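Glutathione S-transferase (PDB 5ZFG) metabolises the insecticide diazinon in the silkworm, probably through glutathione transferase activity. Local coordinates at residues 94-97 and 98-101; 154-158 and 159-163; 185-188 and 189-193; 196-199 and 200-203. All coordinates share one frame; numbering follows the deposited sequence.

All four contacts are local and belong to the helical C-terminal part of the subunit. Contacts 2, 3 and 4 touch one another, and contact 1 joins them through contact 2, where Arg98 CB packs 3.6 Å from Ala159 CB. Contact 2 meets contact 3 through a probable hydrogen bond of 2.9 Å between Asp160 OD1 and Trp186 NE1, tying the capped end of helix 160-172 to helix 181-193, and contact 4 where Phe161 CE1 lies 3.8 Å from Leu197 CD1. Contact 3 packs on contact 4 with Tyr187 OH 3.2 Å from Trp198 CH2. The centres of contacts 1 and 4 are about 22 Å apart; contact 1 faces the second subunit, contact 4 helix 12-23 of the thioredoxin-like domain.

Contact 1 (94-97 and 98-101); sequences IVNH and RLCF
Ile94 and Arg98, one turn apart, run side by side in the same direction, and the CG2 methyl of Ile94 sits over one face of the guanidinium, toward its rim, 3.9 Å from Arg98 CZ. A bend in the arginine at chi2 (-62°) makes this possible: CG folds in close to the helix, 3.2 Å from Ile94 O, before the chain carries the guanidinium outward. His97 lies at the edge of the same guanidinium. Its ring plane stands perpendicular to that of the arginine, with ND1 of His97 3.0 Å from NH1 of Arg98. Tyr142 joins both residues, making a cation-pi contact with the arginine, while Arg98 NE has a weak bond to Ala151 O.

These residues belong to helix 89-114, the first long helix of the all-helical C-terminal domain of the glutathione transferase fold, which here also faces the dimer partner. His97 NE2 reaches across to Gln51 OE1 of the second subunit. Packing is tight on the Phe101 side: Phe101 N bonds to His97 O at 2.7 Å, and Phe101 CB comes at a slant to 3.8 Å from His97 CE1. Contacts within the helix are sparser round Val95 and Leu99, whose CG1 and CD1 methyls are 4.2 Å apart; Leu99 packs instead on Leu71 and Pro162. Asn96 turns its OD1 to Tyr85 OH. Toward solvent the contact opens at Ile94, which is partly exposed, whereas the other seven residues are buried.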
loop_
_atom_site.group_PDB
_atom_site.type_symbol
_atom_site.label_atom_id
_atom_site.label_comp_id
_atom_site.label_asym_id
_atom_site.label_seq_id
_atom_site.Cartn_x
_atom_site.Cartn_y
_atom_site.Cartn_z
ATOM N N ILE B 94 -5.516 1.591 11.794
ATOM C CA ILE B 94 -4.385 2.489 12.035
ATOM C C ILE B 94 -3.090 1.845 11.545
ATOM O O ILE B 94 -2.262 2.501 10.894
ATOM C CB ILE B 94 -4.296 2.892 13.521
ATOM C CG1 ILE B 94 -5.601 3.572 13.985
ATOM C CG2 ILE B 94 -3.111 3.863 13.740
ATOM C CD1 ILE B 94 -5.713 3.709 15.503
ATOM N N VAL B 95 -2.904 0.550 11.831
ATOM C CA VAL B 95 -1.743 -0.168 11.307
ATOM C C VAL B 95 -1.747 -0.156 9.784
ATOM O O VAL B 95 -0.734 0.179 9.153
ATOM C CB VAL B 95 -1.691 -1.609 11.849
ATOM C CG1 VAL B 95 -0.550 -2.397 11.148
ATOM C CG2 VAL B 95 -1.487 -1.595 13.368
ATOM N N ASN B 96 -2.878 -0.541 9.172
ATOM C CA ASN B 96 -2.960 -0.568 7.713
ATOM C C ASN B 96 -2.671 0.799 7.125
ATOM O O ASN B 96 -1.975 0.906 6.109
ATOM C CB ASN B 96 -4.335 -1.049 7.256
ATOM C CG ASN B 96 -4.546 -2.538 7.479
ATOM O OD1 ASN B 96 -3.596 -3.309 7.690
ATOM N ND2 ASN B 96 -5.808 -2.953 7.445
ATOM N N HIS B 97 -3.184 1.856 7.760
ATOM C CA HIS B 97 -2.919 3.196 7.259
ATOM C C HIS B 97 -1.429 3.506 7.278
ATOM O O HIS B 97 -0.865 4.010 6.296
ATOM C CB HIS B 97 -3.637 4.254 8.086
ATOM C CG HIS B 97 -3.196 5.623 7.696
ATOM N ND1 HIS B 97 -2.080 6.223 8.235
ATOM C CD2 HIS B 97 -3.624 6.442 6.706
ATOM C CE1 HIS B 97 -1.869 7.379 7.628
ATOM N NE2 HIS B 97 -2.796 7.537 6.699
ATOM N N ARG B 98 -0.777 3.233 8.411
ATOM C CA ARG B 98 0.637 3.559 8.529
ATOM C C ARG B 98 1.474 2.768 7.524
ATOM O O ARG B 98 2.468 3.285 7.003
ATOM C CB ARG B 98 1.117 3.319 9.970
ATOM C CG ARG B 98 0.437 4.187 11.051
ATOM C CD ARG B 98 0.673 5.687 10.881
ATOM N NE ARG B 98 0.159 6.401 12.053
ATOM C CZ ARG B 98 -1.093 6.824 12.184
ATOM N NH1 ARG B 98 -1.974 6.648 11.206
ATOM N NH2 ARG B 98 -1.468 7.430 13.303
ATOM N N LEU B 99 1.061 1.538 7.199
ATOM C CA LEU B 99 1.737 0.774 6.154
ATOM C C LEU B 99 1.582 1.457 4.796
ATOM O O LEU B 99 2.554 1.622 4.056
ATOM C CB LEU B 99 1.172 -0.650 6.099
ATOM C CG LEU B 99 1.547 -1.586 7.263
ATOM C CD1 LEU B 99 0.791 -2.923 7.167
ATOM C CD2 LEU B 99 3.084 -1.842 7.313
ATOM N N CYS B 100 0.353 1.866 4.464
ATOM C CA CYS B 100 0.112 2.562 3.203
ATOM C C CYS B 100 0.872 3.881 3.142
ATOM O O CYS B 100 1.437 4.234 2.100
ATOM C CB CYS B 100 -1.390 2.820 3.025
ATOM S SG CYS B 100 -2.369 1.337 2.702
ATOM N N PHE B 101 0.878 4.621 4.259
ATOM C CA PHE B 101 1.549 5.918 4.338
ATOM C C PHE B 101 3.047 5.768 4.103
ATOM O O PHE B 101 3.657 6.577 3.402
ATOM C CB PHE B 101 1.263 6.549 5.712
ATOM C CG PHE B 101 2.180 7.720 6.075
ATOM C CD1 PHE B 101 2.148 8.888 5.349
ATOM C CD2 PHE B 101 3.032 7.639 7.175
ATOM C CE1 PHE B 101 2.977 9.971 5.675
ATOM C CE2 PHE B 101 3.872 8.714 7.515
ATOM C CZ PHE B 101 3.836 9.879 6.759
#

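Contact 2 (154-158 and 159-163); sequences NHLTI and ADFPL
An N-terminal capping box, with a hydrophobic staple beside it, starts helix 160-172; this pairing is a known feature of the glutathione transferase fold. Thr157 and Asp160 form the box, and Leu156 and Phe161 form the staple. Thr157 N gives an almost straight bond (171°) to Asp160 OD2 at 2.9 Å, meeting the oxygen nearly end-on to its C-O bond. A separate, weak capping bond of 3.3 Å runs from Ala159 N to Thr157 OG1. The hydroxyl can face this amide because chi1 of 65° places OG1 between the backbone N and the carbonyl carbon. Asp160 N closes the turn onto Thr157 O at 2.9 Å.

A water links the polar groups: it accepts from Thr157 OG1 at 2.7 Å and donates to Asp160 OD2 at 2.6 Å and to His155 O. On the apolar side, Leu156 crosses Phe161 at about a right angle and brings CD2 to 3.7 Å from Phe161 CZ. The other leucine methyl, CD1, rests 3.6 Å from Asp160 CB, while Thr157 O stands over one face of the phenylalanine ring, offset toward its rim. Pro162, which has no amide hydrogen to offer, brings CD to 3.0 Å from Ile158 O.

Asp160 OD1 is held by Ala151 N, with Trp186 as its second donor. With both oxygens of this buried carboxylate receiving hydrogen bonds, and the amides of a helix start close by, the aspartate is probably stabilised in its charged form.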
loop_
_atom_site.group_PDB
_atom_site.type_symbol
_atom_site.label_atom_id
_atom_site.label_comp_id
_atom_site.label_asym_id
_atom_site.label_seq_id
_atom_site.Cartn_x
_atom_site.Cartn_y
_atom_site.Cartn_z
ATOM N N ASN B 154 0.229 2.029 21.483
ATOM C CA ASN B 154 1.181 2.139 22.578
ATOM C C ASN B 154 2.058 0.911 22.708
ATOM O O ASN B 154 2.781 0.785 23.704
ATOM C CB ASN B 154 0.445 2.402 23.890
ATOM C CG ASN B 154 0.236 3.872 24.134
ATOM O OD1 ASN B 154 1.098 4.699 23.798
ATOM N ND2 ASN B 154 -0.908 4.218 24.713
ATOM N N HIS B 155 1.995 0.010 21.729
ATOM C CA HIS B 155 2.878 -1.138 21.629
ATOM C C HIS B 155 3.351 -1.264 20.186
ATOM O O HIS B 155 2.751 -0.697 19.265
ATOM C CB HIS B 155 2.176 -2.429 22.069
ATOM C CG HIS B 155 0.994 -2.782 21.227
ATOM N ND1 HIS B 155 -0.290 -2.401 21.547
ATOM C CD2 HIS B 155 0.903 -3.475 20.068
ATOM C CE1 HIS B 155 -1.123 -2.847 20.624
ATOM N NE2 HIS B 155 -0.423 -3.503 19.715
ATOM N N LEU B 156 4.428 -2.027 20.010
ATOM C CA LEU B 156 4.994 -2.272 18.684
ATOM C C LEU B 156 4.003 -3.012 17.789
ATOM O O LEU B 156 3.315 -3.939 18.232
ATOM C CB LEU B 156 6.286 -3.086 18.814
ATOM C CG LEU B 156 7.177 -3.213 17.566
ATOM C CD1 LEU B 156 7.925 -1.924 17.294
ATOM C CD2 LEU B 156 8.139 -4.393 17.658
ATOM N N THR B 157 3.906 -2.577 16.521
ATOM C CA THR B 157 3.109 -3.281 15.517
ATOM C C THR B 157 3.911 -3.382 14.221
ATOM O O THR B 157 4.968 -2.763 14.074
ATOM C CB THR B 157 1.767 -2.589 15.228
ATOM O OG1 THR B 157 2.003 -1.308 14.638
ATOM C CG2 THR B 157 0.921 -2.412 16.501
ATOM N N ILE B 158 3.393 -4.153 13.255
ATOM C CA ILE B 158 4.086 -4.241 11.968
ATOM C C ILE B 158 4.168 -2.883 11.278
ATOM O O ILE B 158 4.987 -2.706 10.381
ATOM C CB ILE B 158 3.450 -5.280 11.004
ATOM C CG1 ILE B 158 1.966 -4.999 10.717
ATOM C CG2 ILE B 158 3.689 -6.735 11.488
ATOM C CD1 ILE B 158 1.378 -5.938 9.638
ATOM N N ALA B 159 3.323 -1.917 11.660
ATOM C CA ALA B 159 3.426 -0.585 11.070
ATOM C C ALA B 159 4.749 0.084 11.423
ATOM O O ALA B 159 5.231 0.944 10.675
ATOM C CB ALA B 159 2.253 0.284 11.534
ATOM N N ASP B 160 5.367 -0.311 12.540
ATOM C CA ASP B 160 6.594 0.351 12.964
ATOM C C ASP B 160 7.777 0.025 12.055
ATOM O O ASP B 160 8.581 0.911 11.759
ATOM C CB ASP B 160 6.918 -0.033 14.402
ATOM C CG ASP B 160 6.003 0.640 15.373
ATOM O OD1 ASP B 160 6.153 1.874 15.530
ATOM O OD2 ASP B 160 5.109 -0.044 15.924
ATOM N N PHE B 161 7.909 -1.231 11.622
ATOM C CA PHE B 161 9.126 -1.642 10.921
ATOM C C PHE B 161 9.369 -0.858 9.643
ATOM O O PHE B 161 10.492 -0.357 9.466
ATOM C CB PHE B 161 9.129 -3.153 10.639
ATOM C CG PHE B 161 8.964 -4.000 11.860
ATOM C CD1 PHE B 161 9.776 -3.812 12.976
ATOM C CD2 PHE B 161 7.977 -4.981 11.900
ATOM C CE1 PHE B 161 9.592 -4.588 14.122
ATOM C CE2 PHE B 161 7.798 -5.774 13.031
ATOM C CZ PHE B 161 8.609 -5.570 14.147
ATOM N N PRO B 162 8.402 -0.698 8.723
ATOM C CA PRO B 162 8.712 0.084 7.519
ATOM C C PRO B 162 9.073 1.519 7.847
ATOM O O PRO B 162 9.998 2.067 7.229
ATOM C CB PRO B 162 7.421 -0.038 6.677
ATOM C CG PRO B 162 6.785 -1.332 7.174
ATOM C CD PRO B 162 7.062 -1.300 8.644
ATOM N N LEU B 163 8.399 2.135 8.829
ATOM C CA LEU B 163 8.738 3.517 9.158
ATOM C C LEU B 163 10.106 3.603 9.829
ATOM O O LEU B 163 10.867 4.543 9.573
ATOM C CB LEU B 163 7.655 4.128 10.049
ATOM C CG LEU B 163 6.252 4.207 9.399
ATOM C CD1 LEU B 163 5.161 4.444 10.444
ATOM C CD2 LEU B 163 6.254 5.312 8.344
HETATM O O HOH W 1 2.669 0.566 16.520
#

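Contact 3 (185-188 and 189-193); sequences KWYN and DFKVK
Lys191 runs out from its helix alongside Asn188 and obliquely across Tyr187. Its CB lies 3.5 Å from Asn188 O, and CG packs against Tyr187 O at a slightly longer distance. From CG onward the chain is extended, so CD simply carries it outward past the backbone. CE then meets the tyrosine, 3.6 Å from Tyr187 CE2, approaching the ring at a slant. The tip, NZ, gives a hydrogen bond of 2.9 Å to a water close to Asn188 OD1, and its charge is paired with Glu171 OE1. The same carboxylate oxygen takes the hydroxyl of Tyr187, so Glu171 on helix 160-172 gathers both side chains. Asn188 ND2 bonds back to His184 O.

A second pair lies on a more exposed part of the helix. Lys185 bends at chi2 (57°) and again at its last torsion, about CD-CE, which is nearly eclipsed (-6°), so the exact placing of NZ is doubtful. These bends fold the chain against the carboxylate of Asp189, and NZ of Lys185 makes a salt bridge of 3.2 Å with OD2 of Asp189. Beneath it the backbone is firm, with Asp189 N bonded to Lys185 O at 2.7 Å. The next turn is looser: Lys191 N to Tyr187 O (3.5 Å) and Val192 N to Asn188 O (3.4 Å) are both weak, before Lys193 N again bonds well to Asp189 O.

Charged pairing one turn apart on the outside, with Trp186 and Phe190 turned into the protein, is the pattern of an amphipathic helix, here helix 181-193 of the all-helical C-terminal domain.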
loop_
_atom_site.group_PDB
_atom_site.type_symbol
_atom_site.label_atom_id
_atom_site.label_comp_id
_atom_site.label_asym_id
_atom_site.label_seq_id
_atom_site.Cartn_x
_atom_site.Cartn_y
_atom_site.Cartn_z
ATOM N N LYS B 185 12.323 10.470 19.531
ATOM C CA LYS B 185 12.148 9.620 20.705
ATOM C C LYS B 185 11.702 8.215 20.314
ATOM O O LYS B 185 12.256 7.223 20.797
ATOM C CB LYS B 185 11.142 10.267 21.660
ATOM C CG LYS B 185 10.863 9.486 22.927
ATOM C CD LYS B 185 12.124 9.213 23.727
ATOM C CE LYS B 185 11.775 8.738 25.138
ATOM N NZ LYS B 185 10.305 8.813 25.408
ATOM N N TRP B 186 10.695 8.113 19.440
ATOM C CA TRP B 186 10.195 6.810 18.999
ATOM C C TRP B 186 11.304 5.983 18.354
ATOM O O TRP B 186 11.481 4.797 18.669
ATOM C CB TRP B 186 9.029 7.030 18.028
ATOM C CG TRP B 186 8.765 5.931 17.026
ATOM C CD1 TRP B 186 8.068 4.782 17.237
ATOM C CD2 TRP B 186 9.150 5.920 15.643
ATOM N NE1 TRP B 186 8.013 4.039 16.080
ATOM C CE2 TRP B 186 8.668 4.718 15.087
ATOM C CE3 TRP B 186 9.859 6.805 14.827
ATOM C CZ2 TRP B 186 8.862 4.384 13.750
ATOM C CZ3 TRP B 186 10.067 6.464 13.504
ATOM C CH2 TRP B 186 9.569 5.259 12.978
ATOM N N TYR B 187 12.056 6.601 17.446
ATOM C CA TYR B 187 13.119 5.908 16.724
ATOM C C TYR B 187 14.199 5.416 17.681
ATOM O O TYR B 187 14.632 4.257 17.615
ATOM C CB TYR B 187 13.692 6.863 15.676
ATOM C CG TYR B 187 14.821 6.348 14.822
ATOM C CD1 TYR B 187 14.595 5.468 13.763
ATOM C CD2 TYR B 187 16.118 6.779 15.047
ATOM C CE1 TYR B 187 15.649 5.032 12.962
ATOM C CE2 TYR B 187 17.153 6.352 14.272
ATOM C CZ TYR B 187 16.931 5.479 13.237
ATOM O OH TYR B 187 18.000 5.077 12.477
ATOM N N ASN B 188 14.626 6.276 18.606
ATOM C CA ASN B 188 15.681 5.867 19.527
ATOM C C ASN B 188 15.176 4.919 20.609
ATOM O O ASN B 188 15.918 4.023 21.023
ATOM C CB ASN B 188 16.342 7.102 20.137
ATOM C CG ASN B 188 17.294 7.764 19.170
ATOM O OD1 ASN B 188 18.381 7.251 18.910
ATOM N ND2 ASN B 188 16.877 8.894 18.600
ATOM N N ASP B 189 13.930 5.081 21.069
ATOM C CA ASP B 189 13.357 4.102 21.990
ATOM C C ASP B 189 13.283 2.715 21.359
ATOM O O ASP B 189 13.412 1.702 22.062
ATOM C CB ASP B 189 11.955 4.527 22.432
ATOM C CG ASP B 189 11.967 5.622 23.489
ATOM O OD1 ASP B 189 13.058 6.056 23.924
ATOM O OD2 ASP B 189 10.862 6.055 23.869
ATOM N N PHE B 190 13.055 2.646 20.044
ATOM C CA PHE B 190 12.997 1.348 19.378
ATOM C C PHE B 190 14.321 0.606 19.518
ATOM O O PHE B 190 14.341 -0.600 19.814
ATOM C CB PHE B 190 12.620 1.536 17.904
ATOM C CG PHE B 190 12.661 0.267 17.100
ATOM C CD1 PHE B 190 11.583 -0.612 17.104
ATOM C CD2 PHE B 190 13.779 -0.048 16.333
ATOM C CE1 PHE B 190 11.621 -1.796 16.356
ATOM C CE2 PHE B 190 13.826 -1.224 15.590
ATOM C CZ PHE B 190 12.742 -2.098 15.606
ATOM N N LYS B 191 15.435 1.313 19.326
ATOM C CA LYS B 191 16.747 0.686 19.448
ATOM C C LYS B 191 16.953 0.092 20.834
ATOM O O LYS B 191 17.525 -0.995 20.972
ATOM C CB LYS B 191 17.849 1.704 19.160
ATOM C CG LYS B 191 17.781 2.389 17.804
ATOM C CD LYS B 191 19.103 3.104 17.531
ATOM C CE LYS B 191 18.978 4.115 16.404
ATOM N NZ LYS B 191 20.300 4.561 15.899
ATOM N N VAL B 192 16.506 0.799 21.874
ATOM C CA VAL B 192 16.786 0.375 23.244
ATOM C C VAL B 192 15.847 -0.746 23.667
ATOM O O VAL B 192 16.265 -1.706 24.326
ATOM C CB VAL B 192 16.695 1.588 24.188
ATOM C CG1 VAL B 192 16.877 1.159 25.642
ATOM C CG2 VAL B 192 17.738 2.617 23.808
ATOM N N LYS B 193 14.572 -0.651 23.292
ATOM C CA LYS B 193 13.604 -1.661 23.691
ATOM C C LYS B 193 13.740 -2.947 22.880
ATOM O O LYS B 193 13.411 -4.026 23.389
ATOM C CB LYS B 193 12.191 -1.095 23.560
ATOM C CG LYS B 193 11.934 0.118 24.444
ATOM C CD LYS B 193 11.472 -0.296 25.836
ATOM C CE LYS B 193 11.555 0.862 26.828
ATOM N NZ LYS B 193 12.953 1.142 27.265
HETATM O O HOH W 2 20.293 6.997 17.448
#

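Contact 4 (196-199 and 200-203); sequences DLWK and ISES
Trp198 O receives the shortest sound bond of the contact, from Glu202 N at 2.7 Å, and the side chains of the same two residues form a further link. Trp198 NE1 donates to Glu202 OE2 at 3.2 Å. The indole nitrogen reaches the oxygen from well above the carboxylate plane, 65° out of it, while the oxygen stays fairly close to the plane of the ring. Indole and carboxylate planes are 80° apart, and the two side chains cross at about a right angle. Glu202 CB rides over one face of the indole toward its rim, 3.5 Å from Trp198 NE1. Trp198 CG lies anti to its own backbone N (chi1 168°), which swings the indole along the helix toward the following turn and lays it against it.

At the six-membered end of the indole, Ser201 CB comes to 3.4 Å from Trp198 CZ3, approaching at a slant. Ser201 OG has its main partner in Asn165 OD1. The hydrogen bond and the CB contacts on two successive residues together probably restrict rotation of the indole. On the exposed side the link is plain backbone: Ser203 N bonds to Lys199 O at 3.0 Å. Within the helix Leu197 O takes a weak bond from Ile200 N, at 3.1 Å; Gln19 NE2 supplies a second hydrogen bond.

Helix 195-208 thus lies between two parts of the subunit: Leu197 and Ile200 pack on helix 12-23 of the thioredoxin-like domain, while Trp198 rests on Met168 of helix 160-172 and on Phe190 of helix 181-193.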
loop_
_atom_site.group_PDB
_atom_site.type_symbol
_atom_site.label_atom_id
_atom_site.label_comp_id
_atom_site.label_asym_id
_atom_site.label_seq_id
_atom_site.Cartn_x
_atom_site.Cartn_y
_atom_site.Cartn_z
ATOM N N ASP B 196 17.703 -6.539 19.355
ATOM C CA ASP B 196 17.847 -7.602 18.364
ATOM C C ASP B 196 17.240 -7.196 17.024
ATOM O O ASP B 196 17.827 -7.442 15.962
ATOM C CB ASP B 196 17.187 -8.881 18.879
ATOM C CG ASP B 196 15.702 -8.688 19.204
ATOM O OD1 ASP B 196 15.347 -7.660 19.833
ATOM O OD2 ASP B 196 14.889 -9.560 18.819
ATOM N N LEU B 197 16.068 -6.570 17.055
ATOM C CA LEU B 197 15.440 -6.111 15.817
ATOM C C LEU B 197 16.218 -4.957 15.203
ATOM O O LEU B 197 16.412 -4.905 13.978
ATOM C CB LEU B 197 14.002 -5.701 16.101
ATOM C CG LEU B 197 13.119 -6.804 16.704
ATOM C CD1 LEU B 197 11.661 -6.331 16.819
ATOM C CD2 LEU B 197 13.230 -8.105 15.887
ATOM N N TRP B 198 16.685 -4.026 16.034
ATOM C CA TRP B 198 17.463 -2.914 15.505
ATOM C C TRP B 198 18.759 -3.404 14.869
ATOM O O TRP B 198 19.230 -2.813 13.894
ATOM C CB TRP B 198 17.746 -1.868 16.600
ATOM C CG TRP B 198 18.769 -0.900 16.116
ATOM C CD1 TRP B 198 20.077 -0.819 16.505
ATOM C CD2 TRP B 198 18.606 0.058 15.060
ATOM N NE1 TRP B 198 20.728 0.151 15.779
ATOM C CE2 TRP B 198 19.847 0.705 14.887
ATOM C CE3 TRP B 198 17.526 0.440 14.255
ATOM C CZ2 TRP B 198 20.038 1.712 13.945
ATOM C CZ3 TRP B 198 17.720 1.444 13.320
ATOM C CH2 TRP B 198 18.965 2.063 13.169
ATOM N N LYS B 199 19.326 -4.515 15.365
ATOM C CA LYS B 199 20.534 -5.059 14.742
ATOM C C LYS B 199 20.336 -5.323 13.257
ATOM O O LYS B 199 21.281 -5.187 12.474
ATOM C CB LYS B 199 20.952 -6.361 15.428
ATOM C CG LYS B 199 22.028 -6.208 16.483
ATOM C CD LYS B 199 22.657 -7.560 16.797
ATOM C CE LYS B 199 23.842 -7.421 17.739
ATOM N NZ LYS B 199 23.379 -7.401 19.154
ATOM N N ILE B 200 19.129 -5.735 12.862
ATOM C CA ILE B 200 18.823 -5.960 11.450
ATOM C C ILE B 200 18.897 -4.643 10.677
ATOM O O ILE B 200 19.499 -4.571 9.598
ATOM C CB ILE B 200 17.442 -6.635 11.314
ATOM C CG1 ILE B 200 17.470 -8.039 11.928
ATOM C CG2 ILE B 200 17.017 -6.718 9.839
ATOM C CD1 ILE B 200 16.097 -8.683 12.082
ATOM N N SER B 201 18.302 -3.581 11.227
ATOM C CA SER B 201 18.398 -2.264 10.591
ATOM C C SER B 201 19.833 -1.751 10.591
ATOM O O SER B 201 20.293 -1.154 9.610
ATOM C CB SER B 201 17.496 -1.267 11.314
ATOM O OG SER B 201 16.149 -1.684 11.367
ATOM N N GLU B 202 20.554 -1.977 11.691
ATOM C CA GLU B 202 21.888 -1.404 11.831
ATOM C C GLU B 202 22.860 -2.012 10.830
ATOM O O GLU B 202 23.708 -1.309 10.276
ATOM C CB GLU B 202 22.394 -1.610 13.255
ATOM C CG GLU B 202 23.635 -0.799 13.579
ATOM C CD GLU B 202 24.053 -0.999 15.015
ATOM O OE1 GLU B 202 24.495 -2.122 15.343
ATOM O OE2 GLU B 202 23.904 -0.051 15.820
ATOM N N SER B 203 22.754 -3.314 10.584
ATOM C CA SER B 203 23.635 -3.948 9.606
ATOM C C SER B 203 23.449 -3.335 8.223
ATOM O O SER B 203 24.424 -3.106 7.496
ATOM C CB SER B 203 23.374 -5.454 9.576
ATOM O OG SER B 203 24.112 -6.086 8.550
#